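Long-range contacts in dihydrofolate reductase (PDB 4M7U), which probably reduces 7,8-dihydrofolate to 5,6,7,8-tetrahydrofolate with NADPH, a key step in folate metabolism that supplies glycine, purine and DNA precursor synthesis: residues A[14-19]-A[121-126]; A[125-130]-A[161-166]. All blocks are in the same frame, centred on the assembly; numbering follows the deposited sequence.

Contact 1: A[14-19]-A[121-126]; sequences WAQDEQ and LYRTMI
W14 and R123 meet through different first torsions. In W14, CG sits between the backbone N and the carbonyl carbon (chi1 77°). In R123, CG is anti to the backbone N (chi1 179°). The arginine's aliphatic chain then covers one face of the indole. Its CB stands over the six-membered ring in a CH-pi contact, 4.1 Å from the centroid. CG lies on the same face toward the rim, and R123 CD reaches W14 CZ2 at 3.5 Å. The guanidinium plane is turned 72° from the ring, so this is no flat stack. R123 NH2 goes on to a salt bridge with E165. L121 CB touches the indole at CZ3, while F136 stacks on the ring from outside the two segments. The indole is also fixed at its N-H: W14 NE1 gives a nearly straight bond of 2.8 Å to a lone pair of Q16 OE1, in the plane of the ring. This leaves the Q16 amide turned toward M125, with NE2 3.2 Å from the methyl CE.

The backbones are neighbouring parallel strands of the central mixed sheet of the dihydrofolate reductase fold. W14 N bonds to Y122 O, and W14 O takes T124 N. Two residues on, Q16 N bonds to T124 O, and Q16 O takes I126 N at 2.8 Å. W14, Q16, R123 and M125 share one face of the sheet. A15 and T124 are on the other, their CB atoms 3.8 Å apart, and T124 OG1 bonds to D35 of helix 33-43. A15 belongs to the NADP(+) site. Past the paired residues, D17 OD1 accepts from Q19 N at 2.8 Å, from above the carboxylate plane, and closes an Asx turn.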
ATOM      1  N   TRP A  14       3.158   0.442   3.225  1.00 13.52           N
ATOM      2  CA  TRP A  14       3.321   1.880   3.086  1.00 11.08           C
ATOM      3  C   TRP A  14       4.519   2.362   3.866  1.00 17.35           C
ATOM      4  O   TRP A  14       5.031   1.649   4.740  1.00 11.71           O
ATOM      5  CB  TRP A  14       2.048   2.641   3.506  1.00 12.54           C
ATOM      6  CG  TRP A  14       1.822   2.757   4.986  1.00 11.71           C
ATOM      7  CD1 TRP A  14       2.127   3.827   5.788  1.00 11.87           C
ATOM      8  CD2 TRP A  14       1.247   1.753   5.845  1.00 10.40           C
ATOM      9  NE1 TRP A  14       1.774   3.548   7.092  1.00 17.67           N
ATOM     10  CE2 TRP A  14       1.243   2.291   7.152  1.00 12.97           C
ATOM     11  CE3 TRP A  14       0.735   0.470   5.627  1.00 13.65           C
ATOM     12  CZ2 TRP A  14       0.723   1.571   8.244  1.00 16.74           C
ATOM     13  CZ3 TRP A  14       0.233  -0.243   6.705  1.00 10.67           C
ATOM     14  CH2 TRP A  14       0.231   0.312   8.005  1.00 17.94           C
ATOM     15  N   ALA A  15       4.975   3.563   3.516  1.00 11.95           N
ATOM     16  CA  ALA A  15       5.960   4.276   4.311  1.00 11.38           C
ATOM     17  C   ALA A  15       5.290   5.537   4.832  1.00 12.67           C
ATOM     18  O   ALA A  15       4.504   6.177   4.118  1.00 14.50           O
ATOM     19  CB  ALA A  15       7.177   4.631   3.478  1.00  9.95           C
ATOM     20  N   GLN A  16       5.587   5.887   6.079  1.00  9.87           N
ATOM     21  CA  GLN A  16       5.112   7.142   6.659  1.00  9.62           C
ATOM     22  C   GLN A  16       6.198   7.762   7.534  1.00 14.18           C
ATOM     23  O   GLN A  16       7.125   7.055   7.975  1.00 11.29           O
ATOM     24  CB  GLN A  16       3.858   6.893   7.502  1.00  7.80           C
ATOM     25  CG  GLN A  16       4.133   6.068   8.751  1.00 11.10           C
ATOM     26  CD  GLN A  16       2.925   5.932   9.635  1.00 24.57           C
ATOM     27  OE1 GLN A  16       1.958   5.242   9.290  1.00 25.94           O
ATOM     28  NE2 GLN A  16       2.965   6.593  10.791  1.00 22.62           N
ATOM     29  N   ASP A  17       6.061   9.068   7.804  1.00 13.08           N
ATOM     30  CA  ASP A  17       6.974   9.784   8.702  1.00 12.89           C
ATOM     31  C   ASP A  17       6.433   9.751  10.138  1.00 12.95           C
ATOM     32  O   ASP A  17       5.382   9.159  10.385  1.00 14.83           O
ATOM     33  CB  ASP A  17       7.260  11.215   8.194  1.00 12.60           C
ATOM     34  CG  ASP A  17       6.166  12.221   8.539  1.00 12.66           C
ATOM     35  OD1 ASP A  17       5.072  11.828   9.051  1.00 12.75           O
ATOM     36  OD2 ASP A  17       6.402  13.436   8.273  1.00 13.36           O
ATOM     37  N   GLU A  18       7.125  10.368  11.087  1.00 13.50           N
ATOM     38  CA  GLU A  18       6.680  10.259  12.482  1.00 18.35           C
ATOM     39  C   GLU A  18       5.371  11.029  12.786  1.00 22.59           C
ATOM     40  O   GLU A  18       4.791  10.876  13.858  1.00 15.09           O
ATOM     41  CB  GLU A  18       7.813  10.613  13.464  1.00 16.30           C
ATOM     42  CG  GLU A  18       8.539  11.889  13.141  1.00 25.22           C
ATOM     43  CD  GLU A  18       9.848  12.066  13.922  1.00 37.05           C
ATOM     44  OE1 GLU A  18      10.362  11.077  14.514  1.00 30.34           O
ATOM     45  OE2 GLU A  18      10.373  13.206  13.933  1.00 32.00           O
ATOM     46  N   GLN A  19       4.891  11.827  11.834  1.00 13.27           N
ATOM     47  CA  GLN A  19       3.606  12.501  12.000  1.00 21.43           C
ATOM     48  C   GLN A  19       2.467  11.679  11.414  1.00 16.08           C
ATOM     49  O   GLN A  19       1.298  12.008  11.602  1.00 17.28           O
ATOM     50  CB  GLN A  19       3.625  13.854  11.293  1.00 12.34           C
ATOM     51  CG  GLN A  19       4.721  14.778  11.753  1.00 15.69           C
ATOM     52  CD  GLN A  19       4.910  15.941  10.805  1.00 20.65           C
ATOM     53  OE1 GLN A  19       4.798  17.102  11.204  1.00 19.69           O
ATOM     54  NE2 GLN A  19       5.194  15.635   9.531  1.00 16.42           N
ATOM     55  N   LEU A 121       0.283  -6.076   7.765  1.00 18.55           N
ATOM     56  CA  LEU A 121       0.697  -4.702   7.475  1.00 16.04           C
ATOM     57  C   LEU A 121       2.223  -4.636   7.397  1.00 16.61           C
ATOM     58  O   LEU A 121       2.931  -5.060   8.324  1.00 10.94           O
ATOM     59  CB  LEU A 121       0.210  -3.747   8.569  1.00 12.22           C
ATOM     60  CG  LEU A 121      -1.278  -3.824   8.935  1.00 15.49           C
ATOM     61  CD1 LEU A 121      -1.581  -2.868  10.079  1.00  9.02           C
ATOM     62  CD2 LEU A 121      -2.165  -3.498   7.718  1.00 10.36           C
ATOM     63  N   TYR A 122       2.727  -4.106   6.289  1.00  9.91           N
ATOM     64  CA  TYR A 122       4.144  -3.794   6.165  1.00  9.49           C
ATOM     65  C   TYR A 122       4.319  -2.286   6.209  1.00 13.02           C
ATOM     66  O   TYR A 122       3.944  -1.581   5.266  1.00 16.34           O
ATOM     67  CB  TYR A 122       4.680  -4.314   4.839  1.00 12.55           C
ATOM     68  CG  TYR A 122       4.632  -5.818   4.709  1.00 17.01           C
ATOM     69  CD1 TYR A 122       3.838  -6.423   3.743  1.00 15.51           C
ATOM     70  CD2 TYR A 122       5.395  -6.634   5.539  1.00 17.27           C
ATOM     71  CE1 TYR A 122       3.801  -7.801   3.603  1.00 18.04           C
ATOM     72  CE2 TYR A 122       5.362  -8.022   5.409  1.00 20.02           C
ATOM     73  CZ  TYR A 122       4.562  -8.593   4.441  1.00 20.93           C
ATOM     74  OH  TYR A 122       4.523  -9.962   4.306  1.00 31.11           O
ATOM     75  N   ARG A 123       4.882  -1.780   7.300  1.00 15.99           N
ATOM     76  CA  ARG A 123       5.055  -0.335   7.458  1.00  8.51           C
ATOM     77  C   ARG A 123       6.515   0.061   7.581  1.00 10.94           C
ATOM     78  O   ARG A 123       7.265  -0.503   8.398  1.00  8.18           O
ATOM     79  CB  ARG A 123       4.303   0.172   8.699  1.00 12.71           C
ATOM     80  CG  ARG A 123       4.463   1.684   8.918  1.00 15.60           C
ATOM     81  CD  ARG A 123       3.592   2.176  10.072  1.00 18.96           C
ATOM     82  NE  ARG A 123       4.200   1.912  11.371  1.00 19.59           N
ATOM     83  CZ  ARG A 123       3.859   2.537  12.493  1.00 30.82           C
ATOM     84  NH1 ARG A 123       2.899   3.460  12.476  1.00 10.52           N
ATOM     85  NH2 ARG A 123       4.486   2.252  13.627  1.00 20.69           N
ATOM     86  N   THR A 124       6.921   1.039   6.776  1.00 10.79           N
ATOM     87  CA  THR A 124       8.247   1.635   6.931  1.00 10.60           C
ATOM     88  C   THR A 124       8.090   2.922   7.726  1.00  8.85           C
ATOM     89  O   THR A 124       7.533   3.905   7.229  1.00 15.26           O
ATOM     90  CB  THR A 124       8.890   1.973   5.583  1.00 11.13           C
ATOM     91  OG1 THR A 124       9.066   0.767   4.822  1.00 11.33           O
ATOM     92  CG2 THR A 124      10.254   2.657   5.800  1.00 11.35           C
ATOM     93  N   MET A 125       8.548   2.912   8.970  1.00 12.87           N
ATOM     94  CA  MET A 125       8.432   4.088   9.837  1.00 10.65           C
ATOM     95  C   MET A 125       9.686   4.951   9.683  1.00 15.85           C
ATOM     96  O   MET A 125      10.794   4.521  10.018  1.00 11.26           O
ATOM     97  CB  MET A 125       8.224   3.648  11.297  1.00 12.71           C
ATOM     98  CG  MET A 125       8.089   4.803  12.299  1.00 21.38           C
ATOM     99  SD  MET A 125       6.906   6.089  11.814  1.00 33.82           S
ATOM    100  CE  MET A 125       5.426   5.459  12.543  1.00 20.75           C
ATOM    101  N   ILE A 126       9.516   6.157   9.150  1.00 11.72           N
ATOM    102  CA  ILE A 126      10.647   7.047   8.919  1.00 12.42           C
ATOM    103  C   ILE A 126      10.727   8.095  10.029  1.00 17.14           C
ATOM    104  O   ILE A 126       9.798   8.892  10.229  1.00 13.42           O
ATOM    105  CB  ILE A 126      10.529   7.741   7.544  1.00  9.17           C
ATOM    106  CG1 ILE A 126      10.343   6.689   6.432  1.00 11.10           C
ATOM    107  CG2 ILE A 126      11.739   8.584   7.274  1.00  9.55           C
ATOM    108  CD1 ILE A 126      10.105   7.297   5.033  1.00  5.93           C
TER

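Contact 2: A[125-130]-A[161-166]; sequences MIHETF and AHDYET
The H127 imidazole meets the D163 carboxylate at its edge, near the ring plane. One face of the ring has the carbonyl O of M125 3.7 Å above the plane, displaced toward the rim. The carboxylate plane is turned 72° from the ring. H127 NE2 donates to D163 OD2 in a nearly straight bond. The separation of 2.4 Å is very short, so its exact value is doubtful. Two torsions bring the groups together. H127 CG is anti to its carbonyl carbon (chi1 -52°), and D163 CG is placed likewise (chi1 -69°). The two side chains cross at about a right angle. CB of A161 approaches the ring at CD2.

Beneath the ring the backbones pair as antiparallel strands, 120-126 with 162-169. M125 and D163 form a hydrogen-bonded pair: M125 N reaches D163 O at 2.7 Å, and D163 N reaches M125 O at 2.8 Å. I126 and H162 form the next, non-hydrogen-bonded pair. Here H162 CB lies 4.1 Å from I126 CA. H162 CA makes a bent CA-H...O contact with M125 O, 3.1 Å away. H162 ND1 turns elsewhere, to Y160 O. A last backbone bond of 2.9 Å runs from H127 N to A161 O. H127 is also the centre of an inverse gamma turn. E165 OE2 comes near M125 CB, while OE1 bonds to Y167 OH.

A carboxylate at NE2 would probably favour a protonated H127. Any effect of E165 is probably small, because R123 offsets its charge. The H127-D163 bond, beside the end of the strand pairing, might then have ionic character, though the charge of H127 is not seen.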
ATOM      1  N   MET A 125       8.548   2.912   8.970  1.00 12.87           N
ATOM      2  CA  MET A 125       8.432   4.088   9.837  1.00 10.65           C
ATOM      3  C   MET A 125       9.686   4.951   9.683  1.00 15.85           C
ATOM      4  O   MET A 125      10.794   4.521  10.018  1.00 11.26           O
ATOM      5  CB  MET A 125       8.224   3.648  11.297  1.00 12.71           C
ATOM      6  CG  MET A 125       8.089   4.803  12.299  1.00 21.38           C
ATOM      7  SD  MET A 125       6.906   6.089  11.814  1.00 33.82           S
ATOM      8  CE  MET A 125       5.426   5.459  12.543  1.00 20.75           C
ATOM      9  N   ILE A 126       9.516   6.157   9.150  1.00 11.72           N
ATOM     10  CA  ILE A 126      10.647   7.047   8.919  1.00 12.42           C
ATOM     11  C   ILE A 126      10.727   8.095  10.029  1.00 17.14           C
ATOM     12  O   ILE A 126       9.798   8.892  10.229  1.00 13.42           O
ATOM     13  CB  ILE A 126      10.529   7.741   7.544  1.00  9.17           C
ATOM     14  CG1 ILE A 126      10.343   6.689   6.432  1.00 11.10           C
ATOM     15  CG2 ILE A 126      11.739   8.584   7.274  1.00  9.55           C
ATOM     16  CD1 ILE A 126      10.105   7.297   5.033  1.00  5.93           C
ATOM     17  N   HIS A 127      11.845   8.092  10.747  1.00 12.20           N
ATOM     18  CA  HIS A 127      11.996   8.929  11.932  1.00 16.49           C
ATOM     19  C   HIS A 127      12.509  10.319  11.564  1.00 14.14           C
ATOM     20  O   HIS A 127      13.672  10.664  11.780  1.00 17.18           O
ATOM     21  CB  HIS A 127      12.894   8.239  12.962  1.00 11.76           C
ATOM     22  CG  HIS A 127      12.465   6.837  13.271  1.00  8.59           C
ATOM     23  ND1 HIS A 127      11.313   6.544  13.975  1.00 10.96           N
ATOM     24  CD2 HIS A 127      13.038   5.647  12.965  1.00 11.63           C
ATOM     25  CE1 HIS A 127      11.202   5.230  14.095  1.00 16.71           C
ATOM     26  NE2 HIS A 127      12.225   4.664  13.496  1.00 13.08           N
ATOM     27  N   GLU A 128      11.608  11.100  10.986  1.00 11.34           N
ATOM     28  CA  GLU A 128      11.885  12.459  10.565  1.00 14.45           C
ATOM     29  C   GLU A 128      10.522  13.057  10.276  1.00 18.41           C
ATOM     30  O   GLU A 128       9.539  12.323  10.075  1.00 14.09           O
ATOM     31  CB  GLU A 128      12.777  12.479   9.313  1.00 11.73           C
ATOM     32  CG  GLU A 128      13.392  13.843   8.973  1.00 15.57           C
ATOM     33  CD  GLU A 128      13.712  14.654  10.221  1.00 19.82           C
ATOM     34  OE1 GLU A 128      14.843  14.534  10.734  1.00 24.31           O
ATOM     35  OE2 GLU A 128      12.831  15.404  10.700  1.00 23.20           O
ATOM     36  N   THR A 129      10.438  14.381  10.273  1.00 11.90           N
ATOM     37  CA  THR A 129       9.167  15.021   9.943  1.00 17.92           C
ATOM     38  C   THR A 129       9.265  15.761   8.617  1.00 16.93           C
ATOM     39  O   THR A 129      10.258  16.441   8.350  1.00 15.48           O
ATOM     40  CB  THR A 129       8.686  15.990  11.038  1.00 15.82           C
ATOM     41  OG1 THR A 129       9.643  17.039  11.201  1.00 36.77           O
ATOM     42  CG2 THR A 129       8.518  15.266  12.338  1.00 13.77           C
ATOM     43  N   PHE A 130       8.234  15.613   7.793  1.00 12.61           N
ATOM     44  CA  PHE A 130       8.168  16.288   6.497  1.00 10.85           C
ATOM     45  C   PHE A 130       6.836  17.029   6.379  1.00 22.93           C
ATOM     46  O   PHE A 130       5.907  16.803   7.173  1.00 18.12           O
ATOM     47  CB  PHE A 130       8.294  15.277   5.350  1.00  8.97           C
ATOM     48  CG  PHE A 130       9.539  14.423   5.418  1.00 16.85           C
ATOM     49  CD1 PHE A 130       9.583  13.292   6.224  1.00 11.66           C
ATOM     50  CD2 PHE A 130      10.661  14.753   4.677  1.00  8.67           C
ATOM     51  CE1 PHE A 130      10.740  12.495   6.291  1.00 10.88           C
ATOM     52  CE2 PHE A 130      11.813  13.960   4.728  1.00 21.70           C
ATOM     53  CZ  PHE A 130      11.848  12.829   5.537  1.00 16.11           C
ATOM     54  N   ALA A 161      16.886   7.898   9.550  1.00 12.73           N
ATOM     55  CA  ALA A 161      16.712   6.697  10.354  1.00 16.19           C
ATOM     56  C   ALA A 161      15.323   6.163  10.055  1.00 14.35           C
ATOM     57  O   ALA A 161      14.374   6.937   9.919  1.00 12.66           O
ATOM     58  CB  ALA A 161      16.832   7.012  11.839  1.00  6.48           C
ATOM     59  N   HIS A 162      15.191   4.845   9.950  1.00 12.00           N
ATOM     60  CA  HIS A 162      13.892   4.272   9.639  1.00  9.54           C
ATOM     61  C   HIS A 162      13.802   2.834  10.130  1.00 15.51           C
ATOM     62  O   HIS A 162      14.832   2.187  10.354  1.00 12.18           O
ATOM     63  CB  HIS A 162      13.612   4.382   8.129  1.00 15.57           C
ATOM     64  CG  HIS A 162      14.662   3.749   7.262  1.00 12.62           C
ATOM     65  ND1 HIS A 162      15.889   4.338   7.026  1.00 16.82           N
ATOM     66  CD2 HIS A 162      14.664   2.583   6.567  1.00 14.74           C
ATOM     67  CE1 HIS A 162      16.600   3.562   6.228  1.00 13.25           C
ATOM     68  NE2 HIS A 162      15.889   2.498   5.930  1.00 12.24           N
ATOM     69  N   ASP A 163      12.571   2.359  10.332  1.00 10.18           N
ATOM     70  CA  ASP A 163      12.333   0.968  10.694  1.00 12.41           C
ATOM     71  C   ASP A 163      11.381   0.316   9.707  1.00 15.22           C
ATOM     72  O   ASP A 163      10.442   0.960   9.218  1.00 12.48           O
ATOM     73  CB  ASP A 163      11.788   0.837  12.128  1.00 12.16           C
ATOM     74  CG  ASP A 163      12.822   1.206  13.176  1.00 12.74           C
ATOM     75  OD1 ASP A 163      13.757   0.406  13.404  1.00 16.17           O
ATOM     76  OD2 ASP A 163      12.725   2.307  13.752  1.00 13.20           O
ATOM     77  N   TYR A 164      11.655  -0.950   9.392  1.00 10.03           N
ATOM     78  CA  TYR A 164      10.737  -1.768   8.619  1.00 13.05           C
ATOM     79  C   TYR A 164       9.956  -2.671   9.575  1.00 16.23           C
ATOM     80  O   TYR A 164      10.531  -3.587  10.195  1.00 12.86           O
ATOM     81  CB  TYR A 164      11.512  -2.626   7.616  1.00 13.14           C
ATOM     82  CG  TYR A 164      12.237  -1.831   6.552  1.00 17.78           C
ATOM     83  CD1 TYR A 164      13.570  -1.468   6.713  1.00 14.84           C
ATOM     84  CD2 TYR A 164      11.590  -1.456   5.371  1.00 19.94           C
ATOM     85  CE1 TYR A 164      14.244  -0.739   5.729  1.00  9.96           C
ATOM     86  CE2 TYR A 164      12.261  -0.727   4.377  1.00 12.70           C
ATOM     87  CZ  TYR A 164      13.580  -0.374   4.566  1.00 18.24           C
ATOM     88  OH  TYR A 164      14.242   0.347   3.583  1.00 17.74           O
ATOM     89  N   GLU A 165       8.648  -2.431   9.682  1.00  7.87           N
ATOM     90  CA  GLU A 165       7.830  -3.160  10.639  1.00  9.22           C
ATOM     91  C   GLU A 165       6.826  -4.099   9.969  1.00 11.71           C
ATOM     92  O   GLU A 165       6.303  -3.799   8.896  1.00 13.11           O
ATOM     93  CB  GLU A 165       7.074  -2.172  11.535  1.00 11.17           C
ATOM     94  CG  GLU A 165       7.956  -1.133  12.209  1.00 15.05           C
ATOM     95  CD  GLU A 165       7.145  -0.146  13.030  1.00 21.63           C
ATOM     96  OE1 GLU A 165       5.923   0.002  12.755  1.00 17.32           O
ATOM     97  OE2 GLU A 165       7.719   0.475  13.957  1.00 18.99           O
ATOM     98  N   THR A 166       6.540  -5.221  10.628  1.00 16.00           N
ATOM     99  CA  THR A 166       5.498  -6.141  10.177  1.00 11.86           C
ATOM    100  C   THR A 166       4.447  -6.334  11.270  1.00 17.96           C
ATOM    101  O   THR A 166       4.797  -6.598  12.423  1.00 10.91           O
ATOM    102  CB  THR A 166       6.107  -7.509   9.817  1.00 14.71           C
ATOM    103  OG1 THR A 166       7.182  -7.319   8.886  1.00 12.40           O
ATOM    104  CG2 THR A 166       5.047  -8.444   9.199  1.00 15.12           C
TER

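Overall arrangement
Contacts 1 and 2 lie side by side in one sheet, their centres 5 Å apart. Strand 120-126 belongs to both: it is parallel to 9-17 in contact 1 and antiparallel to 162-169 in contact 2. M125 and I126 are common to the two. The salt bridge from R123 NH2 to E165 OE1, 2.8 Å, joins them on one face of the sheet. A second link lies beyond the strand ends, where Q19 NE2 probably bonds to F130 O at 2.7 Å. Contact 1 holds W14 and A15 of the cofactor pocket, with the W14 side chain about 10 Å from the bound NADP. I126, shared by both, brings contact 2 to about 4 Å from the A15 side chain (nearest atoms).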